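Side-chain contacts in uncharacterized protein (Porphyromonas gingivalis, PDB 1ZBS), which is of unknown function but probably acts as an N-acetylglucosamine kinase of the ASKHA superfamily, transferring phosphate from ATP to the amino sugar: residues Asp42-Leu45 with Arg46-Leu50; Gly30-Pro33 with Phe34-Asp37; Ile16-Gly20 with Lys21-Arg25. All coordinates share one frame; numbering follows the deposited sequence.

Overall arrangement
From the N terminus, interaction 3 comes first. It closes the tight turn between strands 11-18 and 21-29, the hairpin at the edge of the first five-stranded sheet. Interaction 2 follows where strand 21-29 ends. It folds the loop that joins this edge strand to helix 38-53. Interaction 1 lies on that helix, where it packs on helix 75-85. The three follow in series along the chain; none nests in or crosses another. Interactions 1 and 2 touch through Val49 CG2 and Ile31 CD1, 4.2 Å apart, and their centres are 13 Å apart. Interaction 3 touches neither; its centre is 20 Å from that of interaction 1.

Interaction 1. Residues Asp42-Leu45 with Arg46-Leu50; sequences DTAL and RSEVL
Ala44 and Ser47 approach with their CA atoms 5.2 Å apart, as neighbouring turns of helix 38-53 do. The helix runs on without a break through 42-45 and 46-50, but it widens to a pi-type turn at 46-49. Ala44 O is therefore shared by two donors: Glu48 N at 2.9 Å and Val49 N at 3.2 Å. At the next residue Leu45 O takes Leu50 N, 2.8 Å away, a bond that again spans five residues. The bond from Val49 N to Leu45 O is weak.

The side chains add links of their own. Ser47 OG donates to Thr43 O at 2.6 Å. Its chi1 of 72° sets OG between the backbone N and the carbonyl carbon, which turns it back to the preceding turn. On another side of the helix, Arg46 reaches back to Asp42. Its chain is extended from CG to NE and passes Asp42 O, with CG 3.2 Å from that oxygen. Asp42 OD2 then sits over one face of the guanidinium, 3.0 Å from Arg46 NH2. The carboxylate and guanidinium planes are 76° apart. No N-H points at the oxygen, so this salt bridge rests on charge alone.

The helix follows strand 21-29, the third of three antiparallel strands, and strand 62-67 comes after it. This is the ribonuclease H-like fold of ASKHA proteins. Helix 38-53 packs beside helix 75-85: Asp42 and Leu45 touch Ala81, Val49 and Leu50 touch Met85. Leu45 and Val49 are buried there, and Leu45 CD1 lies 4.3 Å from Val49 CG2. Val49 CG2 also packs by Leu45 CA. The extended Glu48 side chain runs alongside Ala44, and its OE2 meets Ala44 CB. Glu48 OE1 makes a weak hydrogen bond with Thr28 OG1 on strand 21-29.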
ATOM      1  N   ASP A  42      12.519 -20.223 -17.667  1.00 51.46           N
ATOM      2  CA  ASP A  42      12.997 -21.380 -18.425  1.00 51.11           C
ATOM      3  C   ASP A  42      14.299 -21.832 -17.776  1.00 50.37           C
ATOM      4  O   ASP A  42      14.803 -22.927 -18.034  1.00 51.06           O
ATOM      5  CB  ASP A  42      13.273 -20.966 -19.871  1.00 52.86           C
ATOM      6  CG  ASP A  42      12.987 -22.065 -20.859  1.00 52.28           C
ATOM      7  OD1 ASP A  42      11.804 -22.455 -21.004  1.00 50.90           O
ATOM      8  OD2 ASP A  42      13.948 -22.547 -21.501  1.00 56.73           O
ATOM      9  N   THR A  43      14.840 -20.958 -16.935  1.00 49.75           N
ATOM     10  CA  THR A  43      16.075 -21.239 -16.234  1.00 51.27           C
ATOM     11  C   THR A  43      15.796 -21.927 -14.908  1.00 51.40           C
ATOM     12  O   THR A  43      16.529 -22.835 -14.494  1.00 51.12           O
ATOM     13  CB  THR A  43      16.874 -19.943 -15.982  1.00 53.20           C
ATOM     14  OG1 THR A  43      17.718 -20.114 -14.833  1.00 50.35           O
ATOM     15  CG2 THR A  43      15.927 -18.775 -15.763  1.00 51.37           C
ATOM     16  N   ALA A  44      14.728 -21.498 -14.246  1.00 52.59           N
ATOM     17  CA  ALA A  44      14.345 -22.086 -12.963  1.00 54.15           C
ATOM     18  C   ALA A  44      13.876 -23.524 -13.163  1.00 54.84           C
ATOM     19  O   ALA A  44      14.110 -24.394 -12.320  1.00 54.16           O
ATOM     20  CB  ALA A  44      13.237 -21.262 -12.322  1.00 51.65           C
ATOM     21  N   LEU A  45      13.215 -23.763 -14.290  1.00 55.79           N
ATOM     22  CA  LEU A  45      12.708 -25.089 -14.611  1.00 58.74           C
ATOM     23  C   LEU A  45      13.818 -26.130 -14.712  1.00 60.22           C
ATOM     24  O   LEU A  45      13.726 -27.200 -14.109  1.00 60.40           O
ATOM     25  CB  LEU A  45      11.916 -25.052 -15.923  1.00 58.12           C
ATOM     26  CG  LEU A  45      10.388 -25.053 -15.831  1.00 58.22           C
ATOM     27  CD1 LEU A  45       9.922 -23.993 -14.853  1.00 59.57           C
ATOM     28  CD2 LEU A  45       9.792 -24.802 -17.216  1.00 58.90           C
ATOM     29  N   ARG A  46      14.872 -25.815 -15.457  1.00 61.98           N
ATOM     30  CA  ARG A  46      15.962 -26.766 -15.631  1.00 64.33           C
ATOM     31  C   ARG A  46      17.183 -26.560 -14.747  1.00 64.34           C
ATOM     32  O   ARG A  46      18.267 -27.050 -15.061  1.00 65.02           O
ATOM     33  CB  ARG A  46      16.380 -26.815 -17.108  1.00 65.55           C
ATOM     34  CG  ARG A  46      16.733 -25.480 -17.740  1.00 66.59           C
ATOM     35  CD  ARG A  46      16.403 -25.526 -19.230  1.00 68.31           C
ATOM     36  NE  ARG A  46      16.878 -24.365 -19.976  1.00 68.80           N
ATOM     37  CZ  ARG A  46      16.536 -24.102 -21.236  1.00 69.12           C
ATOM     38  NH1 ARG A  46      17.018 -23.029 -21.848  1.00 70.39           N
ATOM     39  NH2 ARG A  46      15.699 -24.904 -21.882  1.00 67.37           N
ATOM     40  N   SER A  47      17.010 -25.848 -13.639  1.00 64.99           N
ATOM     41  CA  SER A  47      18.110 -25.609 -12.709  1.00 66.03           C
ATOM     42  C   SER A  47      17.609 -25.863 -11.296  1.00 66.56           C
ATOM     43  O   SER A  47      18.394 -26.050 -10.365  1.00 67.20           O
ATOM     44  CB  SER A  47      18.614 -24.167 -12.816  1.00 66.88           C
ATOM     45  OG  SER A  47      17.686 -23.258 -12.250  1.00 68.70           O
ATOM     46  N   GLU A  48      16.286 -25.875 -11.150  1.00 66.02           N
ATOM     47  CA  GLU A  48      15.659 -26.103  -9.856  1.00 65.05           C
ATOM     48  C   GLU A  48      14.677 -27.265  -9.912  1.00 64.34           C
ATOM     49  O   GLU A  48      14.625 -28.088  -8.998  1.00 64.55           O
ATOM     50  CB  GLU A  48      14.924 -24.838  -9.399  1.00 64.95           C
ATOM     51  CG  GLU A  48      15.803 -23.596  -9.310  1.00 65.38           C
ATOM     52  CD  GLU A  48      15.054 -22.372  -8.802  1.00 64.84           C
ATOM     53  OE1 GLU A  48      14.628 -22.370  -7.628  1.00 65.59           O
ATOM     54  OE2 GLU A  48      14.890 -21.410  -9.580  1.00 65.35           O
ATOM     55  N   VAL A  49      13.901 -27.334 -10.986  1.00 62.90           N
ATOM     56  CA  VAL A  49      12.913 -28.394 -11.118  1.00 62.15           C
ATOM     57  C   VAL A  49      13.502 -29.697 -11.641  1.00 61.41           C
ATOM     58  O   VAL A  49      13.380 -30.737 -10.995  1.00 61.91           O
ATOM     59  CB  VAL A  49      11.753 -27.972 -12.048  1.00 61.81           C
ATOM     60  CG1 VAL A  49      10.617 -28.973 -11.936  1.00 59.96           C
ATOM     61  CG2 VAL A  49      11.276 -26.572 -11.694  1.00 59.87           C
ATOM     62  N   LEU A  50      14.136 -29.642 -12.809  1.00 60.78           N
ATOM     63  CA  LEU A  50      14.734 -30.831 -13.413  1.00 61.46           C
ATOM     64  C   LEU A  50      15.710 -31.562 -12.503  1.00 60.25           C
ATOM     65  O   LEU A  50      15.635 -32.774 -12.361  1.00 61.06           O
ATOM     66  CB  LEU A  50      15.446 -30.471 -14.719  1.00 62.47           C
ATOM     67  CG  LEU A  50      14.812 -30.990 -16.015  1.00 64.10           C
ATOM     68  CD1 LEU A  50      15.688 -30.581 -17.185  1.00 64.75           C
ATOM     69  CD2 LEU A  50      14.658 -32.508 -15.968  1.00 63.93           C
TER

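Interaction 2. Residues Gly30-Pro33 with Phe34-Asp37; sequences GINP and FQQD
Asn32 and Gln36 grip each other twice in the tight part of this loop. Gln36 N donates to Asn32 O at 2.7 Å and so closes an alpha-turn. In return, Asn32 N donates to Gln36 OE1 at 2.8 Å. This bond is noticeably bent at the hydrogen, though the donor lies close to the line of the side-chain C=O. The Gln36 side chain reaches back because CG lies beside its backbone N (chi1 -67°) and the chain extends beyond it. The amide oxygen also comes within 3.1 Å of Ile31 N. Pro33 is buried against Cys70 and Lys74, and Ile31 against Ile41, Thr12 and Trp14. Ser7 OG is hydrogen-bonded to the carbonyls of both Gly30 and Ile31.

Phe34 and Gln35 are exposed and make the looser, solvent side; the Asn32 side chain lies between the two parts. Asn32 OD1 accepts from Phe34 N at 3.0 Å, with the donor well above the carbonyl plane. Asn32 ND2 lies over Gln35 CB at 3.2 Å, and the two side-chain amides are turned 52° apart. The bond from Gln35 N to Asn32 O is weak. The Phe34 ring leads away from the loop, and Phe34 packs on Arg188 of the second subunit.

The whole is a strand-to-helix connection: an Asx-Pro turn at Asn32-Pro33-Phe34, followed by the Asp37 N-cap of helix 38-53, with OD2 bonded to Glu40 N.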
ATOM      1  N   GLY A  30       9.512 -19.286  -6.808  1.00 65.19           N
ATOM      2  CA  GLY A  30       8.972 -18.457  -7.869  1.00 66.14           C
ATOM      3  C   GLY A  30       8.062 -19.139  -8.867  1.00 65.58           C
ATOM      4  O   GLY A  30       7.061 -19.753  -8.502  1.00 66.46           O
ATOM      5  N   ILE A  31       8.411 -19.005 -10.141  1.00 65.56           N
ATOM      6  CA  ILE A  31       7.644 -19.598 -11.229  1.00 64.15           C
ATOM      7  C   ILE A  31       6.245 -18.985 -11.349  1.00 63.45           C
ATOM      8  O   ILE A  31       5.298 -19.437 -10.715  1.00 64.12           O
ATOM      9  CB  ILE A  31       7.530 -21.135 -11.055  1.00 63.14           C
ATOM     10  CG1 ILE A  31       8.928 -21.744 -10.873  1.00 60.94           C
ATOM     11  CG2 ILE A  31       6.865 -21.744 -12.278  1.00 64.12           C
ATOM     12  CD1 ILE A  31       8.937 -23.251 -10.683  1.00 61.00           C
ATOM     13  N   ASN A  32       6.135 -17.946 -12.171  1.00 63.15           N
ATOM     14  CA  ASN A  32       4.871 -17.253 -12.404  1.00 62.70           C
ATOM     15  C   ASN A  32       4.904 -16.652 -13.811  1.00 62.52           C
ATOM     16  O   ASN A  32       5.669 -15.726 -14.087  1.00 61.41           O
ATOM     17  CB  ASN A  32       4.677 -16.144 -11.366  1.00 64.46           C
ATOM     18  CG  ASN A  32       3.397 -15.356 -11.582  1.00 66.03           C
ATOM     19  OD1 ASN A  32       2.666 -15.581 -12.548  1.00 68.57           O
ATOM     20  ND2 ASN A  32       3.118 -14.427 -10.676  1.00 65.99           N
ATOM     21  N   PRO A  33       4.064 -17.175 -14.717  1.00 62.27           N
ATOM     22  CA  PRO A  33       3.953 -16.741 -16.115  1.00 62.27           C
ATOM     23  C   PRO A  33       3.558 -15.282 -16.365  1.00 63.05           C
ATOM     24  O   PRO A  33       3.876 -14.728 -17.418  1.00 62.79           O
ATOM     25  CB  PRO A  33       2.934 -17.719 -16.693  1.00 61.54           C
ATOM     26  CG  PRO A  33       2.043 -17.980 -15.525  1.00 62.09           C
ATOM     27  CD  PRO A  33       3.042 -18.188 -14.407  1.00 61.81           C
ATOM     28  N   PHE A  34       2.860 -14.664 -15.415  1.00 63.45           N
ATOM     29  CA  PHE A  34       2.434 -13.275 -15.572  1.00 63.79           C
ATOM     30  C   PHE A  34       3.463 -12.304 -15.017  1.00 63.32           C
ATOM     31  O   PHE A  34       3.609 -11.185 -15.511  1.00 63.42           O
ATOM     32  CB  PHE A  34       1.106 -13.029 -14.853  1.00 65.89           C
ATOM     33  CG  PHE A  34       0.488 -11.692 -15.160  1.00 67.44           C
ATOM     34  CD1 PHE A  34      -0.116 -10.939 -14.156  1.00 68.87           C
ATOM     35  CD2 PHE A  34       0.490 -11.196 -16.460  1.00 68.07           C
ATOM     36  CE1 PHE A  34      -0.715  -9.709 -14.445  1.00 69.69           C
ATOM     37  CE2 PHE A  34      -0.104  -9.971 -16.763  1.00 69.71           C
ATOM     38  CZ  PHE A  34      -0.707  -9.224 -15.751  1.00 69.80           C
ATOM     39  N   GLN A  35       4.173 -12.745 -13.986  1.00 62.46           N
ATOM     40  CA  GLN A  35       5.177 -11.923 -13.333  1.00 62.21           C
ATOM     41  C   GLN A  35       6.534 -12.080 -14.007  1.00 62.00           C
ATOM     42  O   GLN A  35       7.301 -11.122 -14.099  1.00 62.90           O
ATOM     43  CB  GLN A  35       5.266 -12.317 -11.858  1.00 62.20           C
ATOM     44  CG  GLN A  35       5.647 -11.189 -10.919  1.00 62.14           C
ATOM     45  CD  GLN A  35       5.010 -11.350  -9.550  1.00 61.30           C
ATOM     46  OE1 GLN A  35       3.785 -11.294  -9.410  1.00 58.97           O
ATOM     47  NE2 GLN A  35       5.836 -11.566  -8.537  1.00 61.27           N
ATOM     48  N   GLN A  36       6.816 -13.291 -14.484  1.00 61.34           N
ATOM     49  CA  GLN A  36       8.077 -13.598 -15.159  1.00 60.27           C
ATOM     50  C   GLN A  36       7.821 -13.884 -16.637  1.00 59.39           C
ATOM     51  O   GLN A  36       6.668 -13.929 -17.071  1.00 58.27           O
ATOM     52  CB  GLN A  36       8.748 -14.807 -14.495  1.00 59.99           C
ATOM     53  CG  GLN A  36       9.228 -14.549 -13.069  1.00 61.10           C
ATOM     54  CD  GLN A  36       9.478 -15.827 -12.290  1.00 61.76           C
ATOM     55  OE1 GLN A  36       8.547 -16.583 -11.999  1.00 61.34           O
ATOM     56  NE2 GLN A  36      10.738 -16.078 -11.950  1.00 62.31           N
ATOM     57  N   ASP A  37       8.890 -14.074 -17.410  1.00 59.30           N
ATOM     58  CA  ASP A  37       8.751 -14.349 -18.838  1.00 58.70           C
ATOM     59  C   ASP A  37       9.344 -15.690 -19.274  1.00 58.05           C
ATOM     60  O   ASP A  37       9.820 -16.474 -18.455  1.00 58.59           O
ATOM     61  CB  ASP A  37       9.373 -13.214 -19.664  1.00 58.61           C
ATOM     62  CG  ASP A  37      10.881 -13.147 -19.534  1.00 59.52           C
ATOM     63  OD1 ASP A  37      11.475 -12.180 -20.054  1.00 60.14           O
ATOM     64  OD2 ASP A  37      11.480 -14.055 -18.923  1.00 60.70           O
TER

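Interaction 3. Residues Ile16-Gly20 with Lys21-Arg25; sequences IAKEG and KSLGR
Backbone hydrogen bonds join Lys18 and Lys21 at the turn end of the hairpin. Lys18 N donates to Lys21 O at 2.6 Å. Lys21 N returns a bond to Lys18 O at 2.9 Å. Between them Glu19 and Gly20 take the left-handed conformations of a type I' beta turn. Farther along, Ile16 O accepts from both Leu23 N, at 2.7 Å, and Gly24 N, at 3.0 Å. The two come from different directions, and Gly24 N-H points at a lone pair of Ile16 O.

Two residues thus face Ile16, a classic beta bulge, and the chain turns a corner at Leu23. The two-residue turn makes this a 2:2 hairpin. Its strand 21-29 is outermost in the first five-stranded sheet, and strand 11-18 pairs on with strand 2-7.

Next to the non-hydrogen-bonded pair Ala17/Ser22, Ala17 CA makes a CA-H...O contact with Lys21 O, 3.0 Å away. Ala17 CB packs by the same oxygen.

Among side-chain contacts, Lys21 CB and CG lie against Lys18 O and the Gly20 carbonyl group. Leu23 CD1 rests 3.7 Å from Lys18 CB, the side chains crossing at a slant. CG of Leu23 stands beside its backbone N (chi1 -56°), which carries CD1 toward the lysine. Both residues touch Met1, as does Ile16. On the opposite face from Ile16 and Lys18, Ala17 touches Ile275 of helix 271-280.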
ATOM      1  N   ILE A  16       5.980 -35.726  -6.882  1.00 46.02           N
ATOM      2  CA  ILE A  16       5.894 -36.782  -7.875  1.00 46.10           C
ATOM      3  C   ILE A  16       5.070 -37.884  -7.218  1.00 45.34           C
ATOM      4  O   ILE A  16       5.543 -38.559  -6.307  1.00 44.78           O
ATOM      5  CB  ILE A  16       7.290 -37.327  -8.250  1.00 46.25           C
ATOM      6  CG1 ILE A  16       8.100 -36.244  -8.962  1.00 47.35           C
ATOM      7  CG2 ILE A  16       7.152 -38.537  -9.155  1.00 47.63           C
ATOM      8  CD1 ILE A  16       9.469 -36.707  -9.413  1.00 47.50           C
ATOM      9  N   ALA A  17       3.831 -38.044  -7.668  1.00 45.37           N
ATOM     10  CA  ALA A  17       2.936 -39.053  -7.113  1.00 45.93           C
ATOM     11  C   ALA A  17       2.666 -40.200  -8.086  1.00 47.06           C
ATOM     12  O   ALA A  17       2.838 -40.066  -9.298  1.00 46.22           O
ATOM     13  CB  ALA A  17       1.615 -38.403  -6.705  1.00 43.50           C
ATOM     14  N   LYS A  18       2.232 -41.329  -7.534  1.00 49.65           N
ATOM     15  CA  LYS A  18       1.903 -42.508  -8.321  1.00 49.97           C
ATOM     16  C   LYS A  18       0.694 -43.133  -7.654  1.00 49.89           C
ATOM     17  O   LYS A  18       0.766 -43.556  -6.499  1.00 49.43           O
ATOM     18  CB  LYS A  18       3.057 -43.510  -8.309  1.00 51.90           C
ATOM     19  CG  LYS A  18       2.934 -44.635  -9.340  1.00 54.48           C
ATOM     20  CD  LYS A  18       3.790 -45.831  -8.927  1.00 55.61           C
ATOM     21  CE  LYS A  18       4.086 -46.774 -10.087  1.00 56.99           C
ATOM     22  NZ  LYS A  18       5.077 -46.208 -11.055  1.00 56.86           N
ATOM     23  N   GLU A  19      -0.420 -43.169  -8.378  1.00 48.62           N
ATOM     24  CA  GLU A  19      -1.663 -43.739  -7.866  1.00 48.29           C
ATOM     25  C   GLU A  19      -2.013 -43.246  -6.460  1.00 47.68           C
ATOM     26  O   GLU A  19      -2.109 -44.037  -5.519  1.00 50.85           O
ATOM     27  CB  GLU A  19      -1.590 -45.271  -7.870  1.00 50.23           C
ATOM     28  CG  GLU A  19      -2.478 -45.933  -8.931  1.00 53.59           C
ATOM     29  CD  GLU A  19      -1.809 -46.043 -10.299  1.00 56.05           C
ATOM     30  OE1 GLU A  19      -1.017 -47.001 -10.508  1.00 57.76           O
ATOM     31  OE2 GLU A  19      -2.064 -45.166 -11.168  1.00 60.20           O
ATOM     32  N   GLY A  20      -2.199 -41.939  -6.325  1.00 48.90           N
ATOM     33  CA  GLY A  20      -2.546 -41.369  -5.034  1.00 46.99           C
ATOM     34  C   GLY A  20      -1.475 -41.475  -3.964  1.00 45.98           C
ATOM     35  O   GLY A  20      -1.738 -41.180  -2.795  1.00 45.22           O
ATOM     36  N   LYS A  21      -0.272 -41.903  -4.339  1.00 43.49           N
ATOM     37  CA  LYS A  21       0.824 -42.018  -3.368  1.00 43.50           C
ATOM     38  C   LYS A  21       2.021 -41.145  -3.763  1.00 44.04           C
ATOM     39  O   LYS A  21       2.406 -41.081  -4.934  1.00 44.83           O
ATOM     40  CB  LYS A  21       1.255 -43.485  -3.216  1.00 43.95           C
ATOM     41  CG  LYS A  21       0.182 -44.377  -2.580  1.00 42.70           C
ATOM     42  CD  LYS A  21       0.573 -45.865  -2.541  1.00 44.03           C
ATOM     43  CE  LYS A  21      -0.581 -46.733  -2.008  1.00 46.55           C
ATOM     44  NZ  LYS A  21      -1.858 -46.539  -2.793  1.00 45.64           N
ATOM     45  N   SER A  22       2.596 -40.463  -2.775  1.00 46.18           N
ATOM     46  CA  SER A  22       3.737 -39.584  -3.005  1.00 45.12           C
ATOM     47  C   SER A  22       5.058 -40.341  -3.048  1.00 45.51           C
ATOM     48  O   SER A  22       5.362 -41.130  -2.151  1.00 43.64           O
ATOM     49  CB  SER A  22       3.811 -38.519  -1.906  1.00 43.45           C
ATOM     50  OG  SER A  22       4.892 -37.620  -2.131  1.00 41.22           O
ATOM     51  N   LEU A  23       5.840 -40.096  -4.093  1.00 43.31           N
ATOM     52  CA  LEU A  23       7.140 -40.736  -4.243  1.00 44.34           C
ATOM     53  C   LEU A  23       8.227 -39.672  -4.182  1.00 45.64           C
ATOM     54  O   LEU A  23       9.390 -39.970  -3.911  1.00 48.14           O
ATOM     55  CB  LEU A  23       7.229 -41.475  -5.575  1.00 45.28           C
ATOM     56  CG  LEU A  23       6.155 -42.528  -5.835  1.00 42.52           C
ATOM     57  CD1 LEU A  23       6.522 -43.265  -7.113  1.00 45.56           C
ATOM     58  CD2 LEU A  23       6.058 -43.512  -4.662  1.00 42.83           C
ATOM     59  N   GLY A  24       7.831 -38.428  -4.436  1.00 48.47           N
ATOM     60  CA  GLY A  24       8.765 -37.314  -4.408  1.00 50.17           C
ATOM     61  C   GLY A  24       8.105 -36.045  -3.883  1.00 51.42           C
ATOM     62  O   GLY A  24       6.888 -35.886  -3.979  1.00 52.23           O
ATOM     63  N   ARG A  25       8.905 -35.141  -3.324  1.00 47.87           N
ATOM     64  CA  ARG A  25       8.398 -33.889  -2.779  1.00 48.78           C
ATOM     65  C   ARG A  25       9.579 -32.897  -2.794  1.00 51.49           C
ATOM     66  O   ARG A  25      10.428 -32.899  -1.899  1.00 51.33           O
ATOM     67  CB  ARG A  25       7.846 -34.155  -1.361  1.00 46.76           C
ATOM     68  CG  ARG A  25       6.880 -33.114  -0.757  1.00 43.80           C
ATOM     69  CD  ARG A  25       5.626 -32.807  -1.605  1.00 42.92           C
ATOM     70  NE  ARG A  25       4.827 -31.723  -1.009  1.00 38.91           N
ATOM     71  CZ  ARG A  25       4.031 -31.863   0.052  1.00 38.05           C
ATOM     72  NH1 ARG A  25       3.912 -33.051   0.636  1.00 38.05           N
ATOM     73  NH2 ARG A  25       3.385 -30.811   0.561  1.00 31.65           N
TER